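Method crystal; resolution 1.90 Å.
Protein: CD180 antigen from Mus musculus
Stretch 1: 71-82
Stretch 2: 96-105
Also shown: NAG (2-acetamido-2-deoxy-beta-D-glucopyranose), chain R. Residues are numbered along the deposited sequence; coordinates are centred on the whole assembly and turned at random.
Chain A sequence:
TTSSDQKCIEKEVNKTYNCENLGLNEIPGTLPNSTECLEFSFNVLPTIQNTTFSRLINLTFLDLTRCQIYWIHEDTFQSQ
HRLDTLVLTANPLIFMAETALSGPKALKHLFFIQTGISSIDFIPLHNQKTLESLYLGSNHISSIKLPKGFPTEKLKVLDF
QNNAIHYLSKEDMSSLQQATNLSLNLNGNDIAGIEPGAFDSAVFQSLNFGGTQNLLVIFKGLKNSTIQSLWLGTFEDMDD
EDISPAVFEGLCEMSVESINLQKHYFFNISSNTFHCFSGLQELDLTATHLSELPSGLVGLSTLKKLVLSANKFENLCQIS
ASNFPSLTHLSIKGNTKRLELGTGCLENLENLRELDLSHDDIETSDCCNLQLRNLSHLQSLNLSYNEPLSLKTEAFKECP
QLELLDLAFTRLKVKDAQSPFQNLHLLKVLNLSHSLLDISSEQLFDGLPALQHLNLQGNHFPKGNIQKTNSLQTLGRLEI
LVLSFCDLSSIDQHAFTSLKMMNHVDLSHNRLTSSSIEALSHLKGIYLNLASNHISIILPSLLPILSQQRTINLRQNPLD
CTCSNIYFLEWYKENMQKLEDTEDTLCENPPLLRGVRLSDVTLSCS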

ATOM      1  N   TRP A  71     -11.366  10.545  -4.756  1.00 21.35           N
ATOM      2  CA  TRP A  71     -12.420  10.145  -5.686  1.00 21.13           C
ATOM      3  C   TRP A  71     -12.192  10.733  -7.055  1.00 19.29           C
ATOM      4  O   TRP A  71     -11.977  11.913  -7.166  1.00 22.87           O
ATOM      5  CB  TRP A  71     -13.808  10.616  -5.191  1.00 23.38           C
ATOM      6  CG  TRP A  71     -14.165   9.983  -3.870  1.00 26.48           C
ATOM      7  CD1 TRP A  71     -13.929  10.494  -2.580  1.00 29.44           C
ATOM      8  CD2 TRP A  71     -14.742   8.645  -3.654  1.00 26.75           C
ATOM      9  NE1 TRP A  71     -14.368   9.603  -1.615  1.00 26.11           N
ATOM     10  CE2 TRP A  71     -14.849   8.470  -2.191  1.00 27.87           C
ATOM     11  CE3 TRP A  71     -15.160   7.619  -4.481  1.00 26.86           C
ATOM     12  CZ2 TRP A  71     -15.377   7.319  -1.631  1.00 27.98           C
ATOM     13  CZ3 TRP A  71     -15.697   6.468  -3.897  1.00 27.50           C
ATOM     14  CH2 TRP A  71     -15.798   6.323  -2.508  1.00 30.31           C
ATOM     15  N   ILE A  72     -12.341   9.918  -8.094  1.00 21.11           N
ATOM     16  CA  ILE A  72     -12.363  10.443  -9.496  1.00 22.92           C
ATOM     17  C   ILE A  72     -13.697  10.030 -10.129  1.00 25.12           C
ATOM     18  O   ILE A  72     -13.870   8.859 -10.482  1.00 24.80           O
ATOM     19  CB  ILE A  72     -11.192   9.879 -10.347  1.00 22.14           C
ATOM     20  CG1 ILE A  72      -9.868  10.030  -9.580  1.00 23.04           C
ATOM     21  CG2 ILE A  72     -11.137  10.591 -11.725  1.00 19.28           C
ATOM     22  CD1 ILE A  72      -8.627   9.598 -10.397  1.00 23.51           C
ATOM     23  N   HIS A  73     -14.626  10.985 -10.230  1.00 27.59           N
ATOM     24  CA  HIS A  73     -16.013  10.705 -10.635  1.00 28.09           C
ATOM     25  C   HIS A  73     -16.211  10.761 -12.134  1.00 28.36           C
ATOM     26  O   HIS A  73     -15.263  11.037 -12.880  1.00 26.06           O
ATOM     27  CB  HIS A  73     -17.007  11.643  -9.915  1.00 29.12           C
ATOM     28  CG  HIS A  73     -17.117  11.396  -8.406  1.00 27.63           C
ATOM     29  ND1 HIS A  73     -17.047  10.166  -7.856  1.00 27.84           N
ATOM     30  CD2 HIS A  73     -17.297  12.279  -7.351  1.00 28.95           C
ATOM     31  CE1 HIS A  73     -17.142  10.267  -6.514  1.00 27.05           C
ATOM     32  NE2 HIS A  73     -17.317  11.555  -6.212  1.00 27.21           N
ATOM     33  N   GLU A  74     -17.440  10.479 -12.580  1.00 26.44           N
ATOM     34  CA  GLU A  74     -17.734  10.373 -14.026  1.00 30.08           C
ATOM     35  C   GLU A  74     -17.254  11.610 -14.775  1.00 24.81           C
ATOM     36  O   GLU A  74     -17.300  12.721 -14.259  1.00 26.70           O
ATOM     37  CB  GLU A  74     -19.226  10.089 -14.287  1.00 35.18           C
ATOM     38  CG  GLU A  74     -20.163  11.208 -13.860  1.00 40.60           C
ATOM     39  CD  GLU A  74     -21.576  10.737 -13.529  1.00 48.27           C
ATOM     40  OE1 GLU A  74     -22.431  11.618 -13.306  1.00 54.55           O
ATOM     41  OE2 GLU A  74     -21.836   9.516 -13.463  1.00 52.17           O
ATOM     42  N   ASP A  75     -16.726  11.405 -15.983  1.00 28.82           N
ATOM     43  CA  ASP A  75     -16.311  12.519 -16.836  1.00 27.86           C
ATOM     44  C   ASP A  75     -15.396  13.570 -16.210  1.00 26.94           C
ATOM     45  O   ASP A  75     -15.410  14.733 -16.625  1.00 24.45           O
ATOM     46  CB  ASP A  75     -17.575  13.217 -17.402  1.00 36.58           C
ATOM     47  CG  ASP A  75     -18.475  12.251 -18.172  1.00 38.87           C
ATOM     48  OD1 ASP A  75     -17.963  11.568 -19.083  1.00 38.63           O
ATOM     49  OD2 ASP A  75     -19.688  12.156 -17.865  1.00 39.74           O
ATOM     50  N   THR A  76     -14.554  13.180 -15.236  1.00 23.47           N
ATOM     51  CA  THR A  76     -13.620  14.146 -14.651  1.00 21.83           C
ATOM     52  C   THR A  76     -12.742  14.890 -15.718  1.00 23.99           C
ATOM     53  O   THR A  76     -12.431  16.109 -15.591  1.00 26.41           O
ATOM     54  CB  THR A  76     -12.704  13.450 -13.595  1.00 23.94           C
ATOM     55  OG1 THR A  76     -13.502  13.057 -12.454  1.00 21.94           O
ATOM     56  CG2 THR A  76     -11.620  14.385 -13.143  1.00 21.60           C
ATOM     57  N   PHE A  77     -12.327  14.146 -16.733  1.00 20.94           N
ATOM     58  CA  PHE A  77     -11.366  14.666 -17.750  1.00 22.22           C
ATOM     59  C   PHE A  77     -12.059  14.904 -19.086  1.00 24.37           C
ATOM     60  O   PHE A  77     -11.440  14.814 -20.164  1.00 20.55           O
ATOM     61  CB  PHE A  77     -10.180  13.700 -17.882  1.00 19.10           C
ATOM     62  CG  PHE A  77      -9.401  13.587 -16.599  1.00 18.72           C
ATOM     63  CD1 PHE A  77      -9.477  12.440 -15.824  1.00 22.21           C
ATOM     64  CD2 PHE A  77      -8.669  14.684 -16.126  1.00 19.26           C
ATOM     65  CE1 PHE A  77      -8.789  12.368 -14.604  1.00 21.36           C
ATOM     66  CE2 PHE A  77      -7.967  14.608 -14.917  1.00 19.17           C
ATOM     67  CZ  PHE A  77      -8.042  13.452 -14.162  1.00 18.43           C
ATOM     68  N   GLN A  78     -13.357  15.223 -19.008  1.00 27.49           N
ATOM     69  CA  GLN A  78     -14.199  15.293 -20.227  1.00 27.97           C
ATOM     70  C   GLN A  78     -13.686  16.275 -21.250  1.00 23.07           C
ATOM     71  O   GLN A  78     -13.851  16.023 -22.426  1.00 29.50           O
ATOM     72  CB  GLN A  78     -15.690  15.611 -19.902  1.00 30.59           C
ATOM     73  CG  GLN A  78     -15.904  16.958 -19.244  1.00 31.16           C
ATOM     74  CD  GLN A  78     -17.353  17.184 -18.845  1.00 31.77           C
ATOM     75  OE1 GLN A  78     -18.188  16.288 -18.970  1.00 33.54           O
ATOM     76  NE2 GLN A  78     -17.647  18.379 -18.360  1.00 38.20           N
ATOM     77  N   SER A  79     -13.078  17.395 -20.826  1.00 27.37           N
ATOM     78  CA  SER A  79     -12.662  18.421 -21.793  1.00 30.49           C
ATOM     79  C   SER A  79     -11.207  18.323 -22.236  1.00 30.85           C
ATOM     80  O   SER A  79     -10.723  19.195 -22.989  1.00 27.70           O
ATOM     81  CB  SER A  79     -12.887  19.833 -21.256  1.00 33.65           C
ATOM     82  OG  SER A  79     -14.240  20.071 -20.901  1.00 37.47           O
ATOM     83  N   GLN A  80     -10.494  17.301 -21.745  1.00 26.22           N
ATOM     84  CA  GLN A  80      -9.036  17.169 -21.974  1.00 21.49           C
ATOM     85  C   GLN A  80      -8.783  16.263 -23.196  1.00 24.33           C
ATOM     86  O   GLN A  80      -8.078  15.257 -23.123  1.00 22.13           O
ATOM     87  CB  GLN A  80      -8.354  16.602 -20.696  1.00 20.89           C
ATOM     88  CG  GLN A  80      -8.013  17.672 -19.670  1.00 22.40           C
ATOM     89  CD  GLN A  80      -9.256  18.241 -19.006  1.00 23.06           C
ATOM     90  OE1 GLN A  80      -9.977  17.514 -18.304  1.00 27.58           O
ATOM     91  NE2 GLN A  80      -9.496  19.527 -19.187  1.00 26.58           N
ATOM     92  N   HIS A  81      -9.373  16.645 -24.326  1.00 23.53           N
ATOM     93  CA  HIS A  81      -9.281  15.922 -25.581  1.00 26.14           C
ATOM     94  C   HIS A  81      -7.840  15.876 -26.073  1.00 23.99           C
ATOM     95  O   HIS A  81      -7.446  14.933 -26.768  1.00 23.41           O
ATOM     96  CB  HIS A  81     -10.200  16.633 -26.625  1.00 28.08           C
ATOM     97  CG  HIS A  81     -11.708  16.447 -26.372  1.00 34.26           C
ATOM     98  ND1 HIS A  81     -12.619  16.376 -27.375  1.00 33.00           N
ATOM     99  CD2 HIS A  81     -12.438  16.328 -25.180  1.00 39.91           C
ATOM    100  CE1 HIS A  81     -13.861  16.192 -26.864  1.00 36.65           C
ATOM    101  NE2 HIS A  81     -13.757  16.182 -25.516  1.00 39.46           N
ATOM    102  N   ARG A  82      -7.044  16.893 -25.714  1.00 23.76           N
ATOM    103  CA  ARG A  82      -5.664  16.982 -26.206  1.00 26.48           C
ATOM    104  C   ARG A  82      -4.635  16.416 -25.180  1.00 24.83           C
ATOM    105  O   ARG A  82      -3.438  16.516 -25.369  1.00 26.98           O
ATOM    106  CB  ARG A  82      -5.323  18.415 -26.626  1.00 29.31           C
ATOM    107  CG  ARG A  82      -6.227  18.985 -27.741  1.00 36.02           C
ATOM    108  CD  ARG A  82      -5.495  19.959 -28.671  1.00 43.57           C
ATOM    109  NE  ARG A  82      -4.862  21.050 -27.925  1.00 58.51           N
ATOM    110  CZ  ARG A  82      -3.545  21.283 -27.838  1.00 61.04           C
ATOM    111  NH1 ARG A  82      -2.656  20.520 -28.483  1.00 53.95           N
ATOM    112  NH2 ARG A  82      -3.113  22.300 -27.092  1.00 49.57           N
ATOM    113  N   MET A  96     -12.428   5.081  -9.123  1.00 26.20           N
ATOM    114  CA  MET A  96     -12.296   5.873 -10.324  1.00 24.45           C
ATOM    115  C   MET A  96     -13.398   5.400 -11.277  1.00 24.10           C
ATOM    116  O   MET A  96     -13.518   4.196 -11.585  1.00 24.70           O
ATOM    117  CB  MET A  96     -10.893   5.649 -10.905  1.00 24.02           C
ATOM    118  CG  MET A  96     -10.702   6.298 -12.261  1.00 27.84           C
ATOM    119  SD  MET A  96      -8.965   6.111 -12.744  1.00 29.93           S
ATOM    120  CE  MET A  96      -8.869   7.311 -14.061  1.00 30.63           C
ATOM    121  N   ALA A  97     -14.224   6.350 -11.697  1.00 25.32           N
ATOM    122  CA  ALA A  97     -15.388   6.059 -12.532  1.00 28.30           C
ATOM    123  C   ALA A  97     -15.046   5.508 -13.914  1.00 27.15           C
ATOM    124  O   ALA A  97     -14.008   5.839 -14.507  1.00 26.38           O
ATOM    125  CB  ALA A  97     -16.244   7.305 -12.643  1.00 24.39           C
ATOM    126  N   GLU A  98     -15.931   4.657 -14.414  1.00 26.87           N
ATOM    127  CA  GLU A  98     -15.845   4.091 -15.773  1.00 30.08           C
ATOM    128  C   GLU A  98     -15.522   5.161 -16.817  1.00 27.29           C
ATOM    129  O   GLU A  98     -14.669   4.937 -17.680  1.00 28.30           O
ATOM    130  CB  GLU A  98     -17.191   3.441 -16.109  1.00 32.14           C
ATOM    131  CG  GLU A  98     -17.222   1.971 -16.463  1.00 46.44           C
ATOM    132  CD  GLU A  98     -16.065   1.139 -15.940  1.00 45.47           C
ATOM    133  OE1 GLU A  98     -15.971   0.839 -14.721  1.00 41.01           O
ATOM    134  OE2 GLU A  98     -15.261   0.729 -16.796  1.00 47.74           O
ATOM    135  N   THR A  99     -16.200   6.315 -16.738  1.00 28.47           N
ATOM    136  CA  THR A  99     -16.072   7.399 -17.735  1.00 24.96           C
ATOM    137  C   THR A  99     -15.068   8.510 -17.361  1.00 25.45           C
ATOM    138  O   THR A  99     -15.015   9.563 -18.011  1.00 22.76           O
ATOM    139  CB  THR A  99     -17.453   8.053 -18.043  1.00 28.77           C
ATOM    140  OG1 THR A  99     -17.909   8.803 -16.903  1.00 28.44           O
ATOM    141  CG2 THR A  99     -18.474   7.013 -18.388  1.00 27.24           C
ATOM    142  N   ALA A 100     -14.279   8.296 -16.303  1.00 22.97           N
ATOM    143  CA  ALA A 100     -13.381   9.343 -15.829  1.00 24.17           C
ATOM    144  C   ALA A 100     -12.425   9.768 -16.933  1.00 24.11           C
ATOM    145  O   ALA A 100     -12.150  10.972 -17.100  1.00 23.65           O
ATOM    146  CB  ALA A 100     -12.594   8.873 -14.599  1.00 25.32           C
ATOM    147  N   LEU A 101     -11.964   8.791 -17.725  1.00 23.03           N
ATOM    148  CA  LEU A 101     -11.018   9.077 -18.820  1.00 26.32           C
ATOM    149  C   LEU A 101     -11.662   9.085 -20.222  1.00 28.54           C
ATOM    150  O   LEU A 101     -10.996   8.762 -21.212  1.00 30.34           O
ATOM    151  CB  LEU A 101      -9.872   8.046 -18.788  1.00 24.58           C
ATOM    152  CG  LEU A 101      -8.887   8.129 -17.613  1.00 25.18           C
ATOM    153  CD1 LEU A 101      -8.017   6.870 -17.569  1.00 23.75           C
ATOM    154  CD2 LEU A 101      -8.038   9.383 -17.790  1.00 26.51           C
ATOM    155  N   SER A 102     -12.933   9.481 -20.312  1.00 29.63           N
ATOM    156  CA  SER A 102     -13.647   9.529 -21.602  1.00 30.75           C
ATOM    157  C   SER A 102     -13.082  10.621 -22.510  1.00 30.35           C
ATOM    158  O   SER A 102     -13.010  10.453 -23.712  1.00 34.99           O
ATOM    159  CB  SER A 102     -15.163   9.730 -21.380  1.00 36.04           C
ATOM    160  OG  SER A 102     -15.424  11.038 -20.818  1.00 44.51           O
ATOM    161  N   GLY A 103     -12.683  11.737 -21.910  1.00 28.88           N
ATOM    162  CA  GLY A 103     -12.141  12.888 -22.608  1.00 25.77           C
ATOM    163  C   GLY A 103     -10.813  12.656 -23.338  1.00 29.25           C
ATOM    164  O   GLY A 103     -10.718  12.889 -24.554  1.00 27.59           O
ATOM    165  N   PRO A 104      -9.775  12.203 -22.615  1.00 27.27           N
ATOM    166  CA  PRO A 104      -8.431  12.085 -23.231  1.00 28.11           C
ATOM    167  C   PRO A 104      -8.176  10.803 -24.043  1.00 31.95           C
ATOM    168  O   PRO A 104      -7.366   9.933 -23.646  1.00 28.40           O
ATOM    169  CB  PRO A 104      -7.483  12.167 -22.031  1.00 27.50           C
ATOM    170  CG  PRO A 104      -8.304  11.822 -20.835  1.00 27.68           C
ATOM    171  CD  PRO A 104      -9.749  12.031 -21.147  1.00 27.35           C
ATOM    172  N   LYS A 105      -8.842  10.692 -25.190  1.00 27.26           N
ATOM    173  CA  LYS A 105      -8.772   9.476 -25.952  1.00 29.91           C
ATOM    174  C   LYS A 105      -7.384   9.279 -26.600  1.00 25.14           C
ATOM    175  O   LYS A 105      -7.012   8.137 -26.861  1.00 29.45           O
ATOM    176  CB  LYS A 105      -9.906   9.403 -27.003  1.00 33.61           C
ATOM    177  CG  LYS A 105     -11.334   9.233 -26.445  1.00 34.71           C
ATOM    178  CD  LYS A 105     -12.343   8.997 -27.581  1.00 34.12           C
ATOM    179  CE  LYS A 105     -13.822   9.177 -27.247  1.00 34.81           C
ATOM    180  NZ  LYS A 105     -14.208   9.593 -25.871  1.00 33.01           N
TER
HETATM  181  C1  NAG R 702     -21.597  17.946 -14.410  1.00 47.57           C
HETATM  182  C2  NAG R 702     -22.197  18.993 -15.367  1.00 42.35           C
HETATM  183  C3  NAG R 702     -23.615  19.393 -14.904  1.00 46.25           C
HETATM  184  C4  NAG R 702     -24.483  18.210 -14.445  1.00 49.12           C
HETATM  185  C5  NAG R 702     -23.674  17.410 -13.431  1.00 51.46           C
HETATM  186  C6  NAG R 702     -24.397  16.240 -12.776  1.00 53.64           C
HETATM  187  C7  NAG R 702     -20.369  20.192 -16.540  1.00 40.76           C
HETATM  188  C8  NAG R 702     -19.491  21.397 -16.635  1.00 40.46           C
HETATM  189  N2  NAG R 702     -21.296  20.135 -15.556  1.00 40.22           N
HETATM  190  O3  NAG R 702     -24.282  19.982 -15.987  1.00 58.35           O
HETATM  191  O4  NAG R 702     -25.711  18.672 -13.908  1.00 57.87           O
HETATM  192  O5  NAG R 702     -22.546  16.921 -14.118  1.00 45.27           O
HETATM  193  O6  NAG R 702     -24.608  15.251 -13.742  1.00 50.12           O
HETATM  194  O7  NAG R 702     -20.198  19.312 -17.387  1.00 37.22           O
HETATM  195  O   HOH W   1     -20.819   9.599 -17.612  1.00 45.54           O
HETATM  196  O   HOH W   2      -8.777  12.879 -27.550  1.00 40.59           O

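The two stretches run side by side in the same direction, and they keep step over most of their length: Ile72 lies beside Met96, Asp75 beside Ala100, and Gln78 beside Gly103. Regular pairing is brief. Ile72 and Met96 form a parallel beta bridge, in which the amide of Ala97 donates to the carbonyl of Ile72 (N to O, 2.8 Å) with nearly straight geometry. The same Ile72 O also receives a CA-H contact from Met96 CA at 3.4 Å.

Beyond the bridge both chains fold into successive tight turns. In stretch 1 a type II turn from His73 to Thr76 is followed by type I turns from Asp75 to Gln78 and from Phe77 to Gln80; in stretch 2 type I turns span Ala97 to Ala100 and Thr99 to Ser102. Across the turns, Phe77 N donates to Ala100 O at 3.2 Å, while Asp75 N donates to Thr99 OG1 at 3.0 Å and, weakly, to Thr99 O at 3.2 Å; Thr99 O also accepts from Ser102 N at 3.1 Å.

Farther along, the contact is made largely by CA-H groups and carbonyls. Gly103 CA approaches Phe77 O at 3.2 Å, and His81 CA lies 3.5 Å from Gly103 O. Glycine suits this point closely: an ideal CB on Gly103 would sit only 1.7 Å from Phe77 O, so the absence of a side chain is what lets the two backbones come so near.

Among the side chains, Ile72 and Met96 project from the same face of the sheet, bringing Ile72 CB within 4.1 Å of Met96 CG. Ile72 CG2 also packs against Ala100 CB at 3.7 Å. The short Ala100 side chain offers an apolar methyl to the Ile72 branch, and both residues are buried. Ala97 also contributes a methyl, its CB pointing toward stretch 1 and resting 3.4 Å from Glu74 N.

Phe77 extends this apolar packing. Its CB points toward the other stretch and meets Pro104 CD at 3.7 Å, while its ring atom CD1 lies 3.9 Å from Leu101 CD2. These buried hydrocarbon surfaces pack together away from solvent.

Polar side chains meet around Asp75, Thr99 and Ser102, all partly exposed. The CA-to-CB bond of Asp75 points away from stretch 2, but its carboxylate comes back nearer, and Ser102 OG lies 3.1 Å from Asp75 OD1 in a hydrogen-bonding pair. A water links the other carboxylate oxygen to the threonine hydroxyl, donating to Asp75 OD2 at 2.8 Å and lying 3.1 Å from Thr99 OG1. Threonine fits this site because its hydroxyl can accept from the Asp75 amide and still engage the water. The CA-to-CB bond of Gln78 points away from stretch 2, and its NE2 donates to O7 of the NAG at 2.9 Å.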